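Local coordinates for protein cellulose 1,4-beta-cellobiosidase (Thermobifida fusca, PDB 4JJJ) that probably hydrolyses beta-1,4-linked cellulose to cellobiose, the chain here being the glycoside hydrolase family 48 part of a longer, multidomain cellulase, at residues V232-W235 with A236-A240; S95-P99 with N100-T104; P547-D550 with R551-D554; L360-L363 with Q364-S368; T524-G527 with L528-A531. The protein carries 1 engineered substitution. All blocks are in the same frame, centred on the assembly; numbering follows the deposited sequence.

Interaction 1 (V232-W235 with A236-A240); sequences VMFW and AHEWA. With ZN (zinc ion), chain B; ZN (zinc ion), chain R; EDO (1,2-ethanediol), chain C.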
# COMPACT_ATOMS: atom_id res chain seq x y z
N VAL A 232 -4.53 -0.29 -13.68
CA VAL A 232 -3.81 0.45 -14.76
C VAL A 232 -3.94 -0.31 -16.08
O VAL A 232 -4.24 0.27 -17.14
CB VAL A 232 -2.31 0.69 -14.44
CG1 VAL A 232 -1.58 1.15 -15.69
CG2 VAL A 232 -2.23 1.61 -13.27
N MET A 233 -3.84 -1.65 -16.00
CA MET A 233 -3.86 -2.43 -17.21
C MET A 233 -5.27 -2.53 -17.76
O MET A 233 -5.45 -2.68 -18.98
CB MET A 233 -3.20 -3.76 -16.98
CG MET A 233 -1.73 -3.68 -16.75
SD MET A 233 -0.80 -2.67 -17.97
CE MET A 233 -1.30 -3.40 -19.37
N PHE A 234 -6.32 -2.47 -16.96
CA PHE A 234 -7.68 -2.31 -17.51
C PHE A 234 -7.74 -1.10 -18.43
O PHE A 234 -8.20 -1.10 -19.57
CB PHE A 234 -8.72 -2.14 -16.41
CG PHE A 234 -10.02 -1.69 -16.90
CD1 PHE A 234 -10.94 -2.57 -17.46
CD2 PHE A 234 -10.37 -0.39 -16.84
CE1 PHE A 234 -12.16 -2.15 -17.94
CE2 PHE A 234 -11.56 0.07 -17.29
CZ PHE A 234 -12.49 -0.82 -17.92
N TRP A 235 -7.18 0.00 -17.96
CA TRP A 235 -7.17 1.25 -18.74
C TRP A 235 -6.27 1.18 -19.94
O TRP A 235 -6.70 1.62 -21.03
CB TRP A 235 -6.80 2.45 -17.85
CG TRP A 235 -7.97 2.77 -16.94
CD1 TRP A 235 -8.02 2.61 -15.55
CD2 TRP A 235 -9.25 3.21 -17.35
NE1 TRP A 235 -9.32 2.94 -15.11
CE2 TRP A 235 -10.06 3.36 -16.19
CE3 TRP A 235 -9.81 3.53 -18.59
CZ2 TRP A 235 -11.41 3.81 -16.26
CZ3 TRP A 235 -11.10 3.92 -18.66
CH2 TRP A 235 -11.93 4.04 -17.47
N ALA A 236 -5.10 0.59 -19.81
CA ALA A 236 -4.21 0.42 -20.99
C ALA A 236 -5.02 -0.32 -22.07
O ALA A 236 -5.01 0.05 -23.28
CB ALA A 236 -2.97 -0.38 -20.65
N HIS A 237 -5.77 -1.36 -21.69
CA HIS A 237 -6.62 -2.15 -22.64
C HIS A 237 -7.60 -1.24 -23.33
O HIS A 237 -7.82 -1.24 -24.57
CB HIS A 237 -7.45 -3.23 -21.93
CG HIS A 237 -8.47 -3.87 -22.83
ND1 HIS A 237 -9.79 -3.60 -22.72
CD2 HIS A 237 -8.32 -4.66 -23.90
CE1 HIS A 237 -10.44 -4.21 -23.71
NE2 HIS A 237 -9.55 -4.82 -24.45
N GLU A 238 -8.33 -0.52 -22.53
CA GLU A 238 -9.33 0.35 -23.09
C GLU A 238 -8.72 1.33 -24.09
O GLU A 238 -9.29 1.55 -25.17
CB GLU A 238 -10.11 1.14 -22.05
CG GLU A 238 -10.86 0.21 -21.05
CD GLU A 238 -12.03 -0.54 -21.68
OE1 GLU A 238 -13.05 0.15 -21.99
OE2 GLU A 238 -11.90 -1.76 -21.89
N TRP A 239 -7.61 1.97 -23.70
CA TRP A 239 -7.02 3.04 -24.50
C TRP A 239 -6.31 2.48 -25.74
O TRP A 239 -6.43 3.07 -26.81
CB TRP A 239 -6.06 3.86 -23.63
CG TRP A 239 -6.71 4.53 -22.46
CD1 TRP A 239 -7.95 5.04 -22.37
CD2 TRP A 239 -6.05 4.83 -21.19
NE1 TRP A 239 -8.14 5.59 -21.15
CE2 TRP A 239 -6.98 5.50 -20.40
CE3 TRP A 239 -4.76 4.58 -20.67
CZ2 TRP A 239 -6.71 5.87 -19.08
CZ3 TRP A 239 -4.47 4.98 -19.36
CH2 TRP A 239 -5.45 5.65 -18.61
N ALA A 240 -5.61 1.37 -25.60
CA ALA A 240 -5.01 0.69 -26.77
C ALA A 240 -6.14 0.22 -27.68
O ALA A 240 -5.98 0.36 -28.93
CB ALA A 240 -4.19 -0.43 -26.40
ZN ZN B . -11.12 -6.32 -24.48
ZN ZN R . -9.74 -6.39 -26.01
C1 EDO C . -15.10 3.95 -20.36
O1 EDO C . -16.21 4.18 -21.25
C2 EDO C . -14.50 2.59 -20.58
O2 EDO C . -13.56 2.56 -21.68
O HOH W 1 -11.59 -6.05 -26.85
O HOH W 2 -13.18 -6.49 -23.34

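Interaction 2 (S95-P99 with N100-T104); sequences SAYNP and NSPAT. With BGC (beta-D-glucopyranose), chain D; BGC (beta-D-glucopyranose), chain E.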
# COMPACT_ATOMS: atom_id res chain seq x y z
N SER A 95 9.40 -25.03 -3.49
CA SER A 95 9.04 -26.49 -3.63
C SER A 95 8.80 -27.17 -2.33
O SER A 95 8.13 -28.24 -2.29
CB SER A 95 10.11 -27.27 -4.41
OG SER A 95 11.30 -27.34 -3.64
N ALA A 96 9.37 -26.64 -1.28
CA ALA A 96 9.17 -27.17 0.07
C ALA A 96 7.84 -26.81 0.70
O ALA A 96 7.54 -27.31 1.77
CB ALA A 96 10.28 -26.73 0.99
N TYR A 97 7.11 -25.89 0.06
CA TYR A 97 5.88 -25.42 0.65
C TYR A 97 4.88 -26.56 0.65
O TYR A 97 4.80 -27.35 -0.34
CB TYR A 97 5.34 -24.24 -0.18
CG TYR A 97 4.07 -23.70 0.34
CD1 TYR A 97 4.00 -23.22 1.62
CD2 TYR A 97 2.94 -23.78 -0.40
CE1 TYR A 97 2.80 -22.74 2.16
CE2 TYR A 97 1.73 -23.31 0.05
CZ TYR A 97 1.65 -22.76 1.33
OH TYR A 97 0.45 -22.24 1.87
N ASN A 98 4.12 -26.64 1.73
CA ASN A 98 3.03 -27.60 1.89
C ASN A 98 1.69 -26.87 2.12
O ASN A 98 1.42 -26.36 3.23
CB ASN A 98 3.30 -28.49 3.11
CG ASN A 98 2.19 -29.50 3.35
OD1 ASN A 98 1.24 -29.64 2.55
ND2 ASN A 98 2.35 -30.30 4.45
N PRO A 99 0.84 -26.83 1.10
CA PRO A 99 -0.37 -26.02 1.27
C PRO A 99 -1.33 -26.57 2.33
O PRO A 99 -2.17 -25.86 2.85
CB PRO A 99 -1.04 -26.06 -0.10
CG PRO A 99 -0.12 -26.72 -0.97
CD PRO A 99 0.98 -27.37 -0.24
N ASN A 100 -1.20 -27.86 2.66
CA ASN A 100 -1.94 -28.39 3.77
C ASN A 100 -1.44 -27.98 5.15
O ASN A 100 -2.14 -28.15 6.14
CB ASN A 100 -1.96 -29.93 3.70
CG ASN A 100 -2.79 -30.49 2.56
OD1 ASN A 100 -3.39 -29.80 1.72
ND2 ASN A 100 -2.84 -31.79 2.53
N SER A 101 -0.25 -27.42 5.23
CA SER A 101 0.28 -26.88 6.46
C SER A 101 1.06 -25.60 6.08
O SER A 101 2.29 -25.58 5.88
CB SER A 101 1.19 -27.90 7.14
OG SER A 101 1.48 -27.47 8.44
N PRO A 102 0.29 -24.54 5.86
CA PRO A 102 0.89 -23.33 5.30
C PRO A 102 1.85 -22.57 6.10
O PRO A 102 2.75 -21.94 5.52
CB PRO A 102 -0.32 -22.44 4.96
CG PRO A 102 -1.52 -23.28 5.08
CD PRO A 102 -1.17 -24.44 6.00
N ALA A 103 1.70 -22.60 7.42
CA ALA A 103 2.45 -21.75 8.31
C ALA A 103 2.22 -22.25 9.71
O ALA A 103 1.22 -22.94 9.98
CB ALA A 103 2.00 -20.30 8.17
N THR A 104 3.10 -21.85 10.63
CA THR A 104 2.88 -22.00 12.06
C THR A 104 2.41 -20.72 12.66
O THR A 104 3.02 -19.66 12.43
CB THR A 104 4.20 -22.50 12.79
OG1 THR A 104 4.62 -23.75 12.16
CG2 THR A 104 3.89 -22.72 14.29
C2 BGC D . 7.14 -20.92 9.53
C3 BGC D . 7.68 -22.16 10.29
C4 BGC D . 9.15 -21.94 10.66
C5 BGC D . 9.35 -20.58 11.36
C6 BGC D . 10.76 -20.18 11.83
C1 BGC D . 7.44 -19.67 10.31
O2 BGC D . 5.78 -21.14 9.35
O3 BGC D . 7.58 -23.34 9.43
O4 BGC D . 9.46 -22.89 11.77
O5 BGC D . 8.88 -19.55 10.43
O6 BGC D . 10.81 -19.50 13.09
C2 BGC E . 7.67 -15.00 10.38
C3 BGC E . 8.00 -16.41 9.91
C4 BGC E . 6.78 -17.34 10.11
C5 BGC E . 5.56 -16.70 9.43
C6 BGC E . 4.24 -17.50 9.74
C1 BGC E . 6.45 -14.50 9.61
O2 BGC E . 8.80 -14.20 10.07
O3 BGC E . 9.12 -16.88 10.70
O4 BGC E . 6.98 -18.59 9.46
O5 BGC E . 5.38 -15.38 9.96
O6 BGC E . 3.89 -17.45 11.12
O HOH W 3 4.45 -25.31 4.40

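Interaction 3 (P547-D550 with R551-D554); sequences PSWD and RLDD. With CA (calcium ion), chain F.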
# COMPACT_ATOMS: atom_id res chain seq x y z
N PRO A 547 6.88 18.76 8.19
CA PRO A 547 6.81 17.49 8.89
C PRO A 547 7.36 17.60 10.32
O PRO A 547 8.01 18.57 10.71
CB PRO A 547 7.68 16.52 8.06
CG PRO A 547 8.27 17.33 7.05
CD PRO A 547 7.71 18.69 6.97
N SER A 548 6.99 16.67 11.20
CA SER A 548 7.59 16.63 12.55
C SER A 548 8.62 15.53 12.65
O SER A 548 8.45 14.46 12.11
CB SER A 548 6.56 16.48 13.67
OG SER A 548 5.88 15.27 13.60
N TRP A 549 9.63 15.79 13.47
CA TRP A 549 10.84 14.99 13.57
C TRP A 549 11.20 14.55 15.01
O TRP A 549 12.26 13.96 15.17
CB TRP A 549 12.01 15.86 13.07
CG TRP A 549 11.84 16.25 11.64
CD1 TRP A 549 11.44 17.48 11.19
CD2 TRP A 549 11.98 15.40 10.46
NE1 TRP A 549 11.36 17.44 9.79
CE2 TRP A 549 11.68 16.21 9.33
CE3 TRP A 549 12.35 14.05 10.25
CZ2 TRP A 549 11.68 15.72 8.06
CZ3 TRP A 549 12.38 13.57 8.96
CH2 TRP A 549 12.06 14.42 7.87
N ASP A 550 10.37 14.86 15.95
CA ASP A 550 10.74 14.69 17.33
C ASP A 550 10.92 13.24 17.72
O ASP A 550 11.57 12.93 18.74
CB ASP A 550 9.71 15.34 18.23
CG ASP A 550 8.39 14.75 18.03
OD1 ASP A 550 7.79 15.04 16.96
OD2 ASP A 550 7.91 13.98 18.86
N ARG A 551 10.42 12.28 16.97
CA ARG A 551 10.69 10.88 17.38
C ARG A 551 12.02 10.30 16.89
O ARG A 551 12.37 9.18 17.24
CB ARG A 551 9.55 10.00 16.83
CG ARG A 551 8.21 10.46 17.32
CD ARG A 551 6.96 9.77 16.74
NE ARG A 551 6.96 8.37 17.18
CZ ARG A 551 5.90 7.54 17.11
NH1 ARG A 551 4.78 7.92 16.46
NH2 ARG A 551 5.99 6.33 17.58
N LEU A 552 12.77 11.06 16.13
CA LEU A 552 13.93 10.47 15.55
C LEU A 552 15.04 10.13 16.57
O LEU A 552 15.80 9.22 16.36
CB LEU A 552 14.37 11.33 14.39
CG LEU A 552 15.15 12.57 14.49
CD1 LEU A 552 16.58 12.23 14.85
CD2 LEU A 552 15.07 13.27 13.12
N ASP A 553 15.01 10.81 17.72
CA ASP A 553 15.98 10.65 18.76
C ASP A 553 15.44 10.01 20.01
O ASP A 553 16.13 10.12 21.08
CB ASP A 553 16.62 12.03 19.10
CG ASP A 553 15.61 13.11 19.44
OD1 ASP A 553 14.42 12.73 19.68
OD2 ASP A 553 15.95 14.37 19.41
N ASP A 554 14.33 9.28 19.91
CA ASP A 554 13.65 8.73 21.09
C ASP A 554 14.02 7.27 21.29
O ASP A 554 13.70 6.37 20.51
CB ASP A 554 12.17 8.86 20.89
CG ASP A 554 11.65 10.27 21.02
OD1 ASP A 554 12.40 11.21 21.38
OD2 ASP A 554 10.44 10.44 20.72
CA CA F . 12.67 13.33 20.58
O HOH W 4 8.94 12.47 14.49
O HOH W 5 8.98 12.52 20.95
O HOH W 6 13.40 15.32 19.90
O HOH W 7 10.91 14.00 21.50
O HOH W 8 14.01 13.72 22.45

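Interaction 4 (L360-L363 with Q364-S368); sequences LEFL and QWLQS. With ZN (zinc ion), chain T.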
# COMPACT_ATOMS: atom_id res chain seq x y z
N LEU A 360 -17.87 -3.93 -2.60
CA LEU A 360 -18.86 -2.90 -2.61
C LEU A 360 -19.74 -2.95 -1.38
O LEU A 360 -20.09 -1.84 -0.87
CB LEU A 360 -19.72 -2.99 -3.88
CG LEU A 360 -18.97 -2.48 -5.15
CD1 LEU A 360 -19.67 -3.08 -6.40
CD2 LEU A 360 -18.97 -0.96 -5.13
N GLU A 361 -20.13 -4.10 -0.90
CA GLU A 361 -20.92 -4.18 0.36
C GLU A 361 -20.14 -3.63 1.56
O GLU A 361 -20.67 -2.83 2.29
CB GLU A 361 -21.27 -5.61 0.65
CG GLU A 361 -22.29 -6.16 -0.28
CD GLU A 361 -22.85 -7.51 0.19
OE1 GLU A 361 -22.78 -7.85 1.36
OE2 GLU A 361 -23.35 -8.33 -0.66
N PHE A 362 -18.85 -3.99 1.63
CA PHE A 362 -17.95 -3.51 2.69
C PHE A 362 -17.82 -2.00 2.72
O PHE A 362 -18.01 -1.37 3.75
CB PHE A 362 -16.56 -4.12 2.42
CG PHE A 362 -15.47 -3.80 3.37
CD1 PHE A 362 -15.46 -4.26 4.65
CD2 PHE A 362 -14.29 -3.21 2.89
CE1 PHE A 362 -14.37 -4.08 5.48
CE2 PHE A 362 -13.21 -3.04 3.75
CZ PHE A 362 -13.23 -3.46 5.02
N LEU A 363 -17.61 -1.37 1.54
CA LEU A 363 -17.48 0.03 1.47
C LEU A 363 -18.76 0.80 1.89
O LEU A 363 -18.76 1.82 2.52
CB LEU A 363 -17.04 0.40 0.08
CG LEU A 363 -15.67 -0.03 -0.38
CD1 LEU A 363 -15.41 0.41 -1.82
CD2 LEU A 363 -14.54 0.49 0.56
N GLN A 364 -19.91 0.21 1.53
CA GLN A 364 -21.20 0.79 1.88
C GLN A 364 -21.46 0.63 3.40
O GLN A 364 -21.92 1.60 4.03
CB GLN A 364 -22.31 0.17 1.05
CG GLN A 364 -23.65 0.80 1.27
CD GLN A 364 -23.76 2.30 0.99
OE1 GLN A 364 -24.17 2.72 -0.07
NE2 GLN A 364 -23.33 3.17 1.90
N TRP A 365 -21.13 -0.52 3.94
CA TRP A 365 -21.25 -0.80 5.36
C TRP A 365 -20.44 0.21 6.15
O TRP A 365 -20.85 0.67 7.24
CB TRP A 365 -20.79 -2.20 5.66
CG TRP A 365 -20.64 -2.52 7.13
CD1 TRP A 365 -21.60 -2.51 8.07
CD2 TRP A 365 -19.42 -2.90 7.79
NE1 TRP A 365 -21.07 -2.84 9.29
CE2 TRP A 365 -19.74 -3.14 9.15
CE3 TRP A 365 -18.12 -3.11 7.36
CZ2 TRP A 365 -18.80 -3.50 10.08
CZ3 TRP A 365 -17.15 -3.44 8.31
CH2 TRP A 365 -17.47 -3.67 9.63
N LEU A 366 -19.29 0.65 5.60
CA LEU A 366 -18.39 1.56 6.34
C LEU A 366 -18.76 3.01 6.16
O LEU A 366 -18.02 3.91 6.66
CB LEU A 366 -16.94 1.37 5.85
CG LEU A 366 -16.35 0.02 6.27
CD1 LEU A 366 -15.09 -0.36 5.51
CD2 LEU A 366 -16.04 0.01 7.76
N GLN A 367 -19.78 3.35 5.37
CA GLN A 367 -20.06 4.72 5.11
C GLN A 367 -20.75 5.42 6.31
O GLN A 367 -21.86 5.07 6.73
CB GLN A 367 -20.90 4.92 3.82
CG GLN A 367 -21.08 6.37 3.45
CD GLN A 367 -21.44 6.56 2.00
OE1 GLN A 367 -22.31 5.86 1.47
NE2 GLN A 367 -20.75 7.43 1.35
N SER A 368 -20.05 6.37 6.85
CA SER A 368 -20.46 7.14 8.06
C SER A 368 -21.70 7.96 7.77
O SER A 368 -22.09 8.28 6.61
CB SER A 368 -19.32 8.04 8.53
OG SER A 368 -19.05 9.05 7.52
ZN ZN T . -23.78 -8.24 -2.59
O HOH W 9 -25.00 -9.86 -2.90

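Interaction 5 (T524-G527 with L528-A531); sequences TAEG and LLDA. With ZN (zinc ion), chain S; NA (sodium ion), chain J.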
# COMPACT_ATOMS: atom_id res chain seq x y z
N THR A 524 -15.60 22.00 -8.66
CA THR A 524 -14.55 21.77 -7.65
C THR A 524 -13.31 21.18 -8.28
O THR A 524 -12.21 21.63 -8.01
CB THR A 524 -15.11 20.91 -6.47
OG1 THR A 524 -16.28 21.57 -5.98
CG2 THR A 524 -14.13 20.70 -5.34
N ALA A 525 -13.50 20.12 -9.08
CA ALA A 525 -12.39 19.49 -9.76
C ALA A 525 -11.60 20.49 -10.58
O ALA A 525 -10.36 20.52 -10.54
CB ALA A 525 -12.89 18.39 -10.65
N GLU A 526 -12.33 21.34 -11.31
CA GLU A 526 -11.65 22.28 -12.20
C GLU A 526 -10.82 23.25 -11.35
O GLU A 526 -9.69 23.61 -11.74
CB GLU A 526 -12.65 23.10 -13.00
CG GLU A 526 -13.40 22.33 -14.06
CD GLU A 526 -12.63 21.98 -15.35
OE1 GLU A 526 -11.38 21.90 -15.38
OE2 GLU A 526 -13.34 21.80 -16.39
N GLY A 527 -11.34 23.68 -10.19
CA GLY A 527 -10.62 24.56 -9.29
C GLY A 527 -9.37 23.94 -8.69
O GLY A 527 -8.36 24.56 -8.56
N LEU A 528 -9.47 22.63 -8.39
CA LEU A 528 -8.30 21.86 -7.96
C LEU A 528 -7.21 21.71 -9.04
O LEU A 528 -6.01 21.89 -8.77
CB LEU A 528 -8.72 20.49 -7.43
CG LEU A 528 -9.60 20.53 -6.16
CD1 LEU A 528 -10.02 19.15 -5.79
CD2 LEU A 528 -8.86 21.26 -5.01
N LEU A 529 -7.59 21.49 -10.29
CA LEU A 529 -6.61 21.37 -11.34
C LEU A 529 -5.92 22.74 -11.58
O LEU A 529 -4.74 22.82 -11.77
CB LEU A 529 -7.28 20.95 -12.65
CG LEU A 529 -7.89 19.55 -12.71
CD1 LEU A 529 -8.53 19.32 -14.10
CD2 LEU A 529 -6.89 18.52 -12.34
N ASP A 530 -6.69 23.83 -11.47
CA ASP A 530 -6.09 25.14 -11.60
C ASP A 530 -5.07 25.33 -10.49
O ASP A 530 -4.01 25.94 -10.71
CB ASP A 530 -7.14 26.23 -11.45
CG ASP A 530 -8.03 26.40 -12.64
OD1 ASP A 530 -7.66 25.94 -13.70
OD2 ASP A 530 -9.12 27.03 -12.49
N ALA A 531 -5.47 24.97 -9.27
CA ALA A 531 -4.60 25.09 -8.09
C ALA A 531 -3.31 24.35 -8.27
O ALA A 531 -2.23 24.85 -7.99
CB ALA A 531 -5.37 24.61 -6.87
ZN ZN S . -12.20 21.60 -17.93
NA NA J . -9.53 26.01 -15.19
O HOH W 10 -9.45 23.69 -14.55
O HOH W 11 -11.07 23.26 -18.36
O HOH W 12 -11.16 25.13 -17.07
O HOH W 13 -11.13 26.42 -14.23
O HOH W 14 -9.50 28.06 -14.93

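Interaction 1 (V232-W235 with A236-A240)
Trp-235 O takes one hydrogen bond, from Trp-239 N at 2.8 Å and nearly in line with the carbonyl bond, and also lies over one face of that residue's indole. With Trp-239 CG swung beside its own backbone N (chi1 -60°), the indole folds back along helix 223-242. Its six-membered ring then receives Trp-235 CB squarely over the face, CB standing 3.6 Å from the centroid in a CH-pi contact, while the two indoles are slid apart and barely overlap. Trp-239 NE1 is bonded to Glu-635, and Trp-235 NE1 to Gln-427. An alanine in place of Trp-239 would probably open a gap under Trp-235 CB and leave the Glu-635 carboxylate without its indole donor. On the neighbouring face of the helix, the Glu-238 carboxylate lies almost parallel to the Phe-234 ring (planes 3° apart). A flexible acidic chain suits this place, since its CG methylene lies over the phenyl ring while OE2 accepts a bond from His-237 ND1 at 2.9 Å, in the imidazole conformer described. NE2 of that conformer is 2.2 Å from each of two zinc positions, too close together to be filled at once and so probably alternative; Glu-340 is a further ligand. In this conformer Glu-238 acts as a second-shell residue, and its carboxylate is likely to steady the imidazole and make NE2 a stronger donor to the metal.

Interaction 2 (S95-P99 with N100-T104)
Asn-98 to Ser-101 form a type I beta turn, closed by Ser-101 N donating to Asn-98 O at 2.8 Å. Pro-99 suits the second position because its ring fixes phi near the value the turn needs. The Asn-98 side chain adds an Asx turn: OD1 accepts the N-H of Asn-100 N at 3.0 Å, the donor standing well above the plane of the amide carbonyl. A water joins the arms of the turn by bridging Asn-98 N and Ser-101 O. Tyr-97, extended with CG opposite its backbone N (chi1 179°), reaches past the turn to Pro-102, where OH touches CB at 3.2 Å and the ring turns an edge to Pro-102 O. The hydroxyl is also bonded to Asp-128. A leucine at Tyr-97 would probably leave Asp-128 without this partner and the flank of Pro-102 poorly covered. Beyond the turn the backbone meets sugar: Thr-104 N donates to O2 of one glucose at 3.1 Å, and O6 of the next donates to Thr-104 O at 2.7 Å. The loop lies between helix 131-138, where Ala-131 touches Tyr-97 and Pro-99, and strand 314-317, whose Arg-316 makes a cation-pi contact with the tyrosine ring.

Interaction 3 (P547-D550 with R551-D554)
Arg-551 follows directly on Asp-550, and the aliphatic start of its chain passes beside that carboxylate, CG lying 3.9 Å from Asp-550 OD2. The guanidinium then leads elsewhere, to a salt bridge with Asp-408, itself a ligand of a second calcium ion. A water accepts from Arg-551 N and donates to Ser-548 O, spanning the bend in the chain. Leu-552 N donates to Trp-549 O at 3.1 Å with a nearly straight N-H (167°), and in the conformer described its CD2 rests 4.0 Å from Trp-549 CB; both apolar chains also press on Val-600 of helix 597-604. This tight bend is what makes the segment a calcium-binding loop, because it brings one backbone carbonyl and two nearby carboxylates round a single ion. Asp-553 has CG between its backbone N and carbonyl carbon (chi1 55°), which turns OD1 inward to the calcium, opposite a water. Asp-554 contributes OD1 at 2.3 Å from the ion, and Asp-550 O binds at 2.2 Å, each likewise facing a water, so the six oxygens form an octahedron. A hard, anionic ligand such as aspartate suits calcium, and the shared metal probably offsets the repulsion between Asp-550 O and Asp-553 OD1, 3.0 Å apart. A further water joins Asp-554 OD2, at 2.6 Å, to Asp-550 OD2.

Interaction 4 (L360-L363 with Q364-S368)
The last turn of helix 348-365 is where Phe-362 and Leu-366 pack together as the chain leaves the helix. Leu-366 CD1 sits over the centre of the Phe-362 ring, 3.6 Å from the centroid and only 10° off the ring normal, a CH-pi contact. Phenylalanine suits the spot because its flat face accepts a methyl group without asking for a polar partner. Its CG lies opposite the backbone N (chi1 -179°), which sends the ring outward from the helix, where the side chains of Trp-365 and Leu-366 come up to it. Trp-365 comes to the same ring at an oblique angle: its CE3 approaches Phe-362 CD1 to 4.0 Å, and that carbon lies near the plane of the indole, at its edge. The indole NE1 is bonded to Asp-476 O, which fixes the turn of the ring.

The backbone shows how the helix runs out. Trp-365 N still donates to Glu-361 O at 2.9 Å, but Leu-366 N divides its hydrogen between Phe-362 O at 3.0 Å and, weakly, Leu-363 O. Gln-367 N then bonds to Gln-364 O. Their side chains repeat the link, Gln-364 NE2 donating to Gln-367 OE1 at 2.9 Å, as two amides with both donor and acceptor ends can.

On the outer side Glu-361 OE2 binds zinc at 2.0 Å, while OE1 accepts from Tyr-396 and Trp-478. Asp-357, one turn earlier, supplies another ligand, an i, i+4 pair of carboxylates of the kind that helices commonly present to a metal ion.

Interaction 5 (T524-G527 with L528-A531)
Two different metal ions are held one helical turn apart, by Glu-526 and Asp-530, whose backbones are also joined by the bond from Asp-530 N to Glu-526 O at 3.0 Å. Glu-526 OE2 binds zinc at 1.9 Å, and His-633 supplies a further ligand. Asp-530 holds sodium with both carboxylate oxygens, unequally: OD1 is 2.4 Å from the ion and OD2 2.9 Å. The two sites are tied by a water that is a ligand of the sodium and donates both to Glu-526 O and, at 2.8 Å, to Glu-526 OE1. Glu-526 O therefore serves the helix and the hydration shell of the ion at once. The longer acid reaches outward to the zinc with its chain bent at chi2 (-75°), whereas the short aspartate keeps its carboxylate close to the helix, over the same carbonyl. The metals probably offset the mutual repulsion of these acids, whose nearer oxygens, Glu-526 OE1 and Asp-530 OD1, stay 5.7 Å apart.

Regular bonds continue along this stretch, with Leu-528 N donating to Thr-524 O and Ala-531 N to Gly-527 O. Leu-529 lies beside the glutamate, its CD1 approaching Glu-526 OE1 to 4.1 Å; a branched apolar residue suits the position because its other neighbours include side chains of helices 620-637 and 2-14.

Helix 519-533 packs against three others: Ala-525 and Leu-528 face helix 499-516, while Leu-529 meets Ala-629 and Phe-630 of helix 620-637, the helix that also carries His-633, and Tyr-2 of helix 2-14.

In the fold
From the N terminus the order is interaction 2, interaction 1, interaction 4, interaction 5 and interaction 3. Each is local and complete within ten residues, so they follow in series: none nests in or crosses another, and no long loop is closed. None touches another; the nearest atoms of interactions 1 and 4, or of 1 and 5, are about 14 Å apart. Interactions 1, 4 and 5 lie on helices, probably part of the (alpha/alpha)6 barrel of this family, while 95-104 and 547-554 are loops, one bordering bound glucan and the other folded round calcium. Their outside partners tie helix 223-242 to 50-67, 250-263 and 329-337, helix 348-365 to 416-432 and 435-450, and helix 519-533 to 499-516, 620-637 and 2-14.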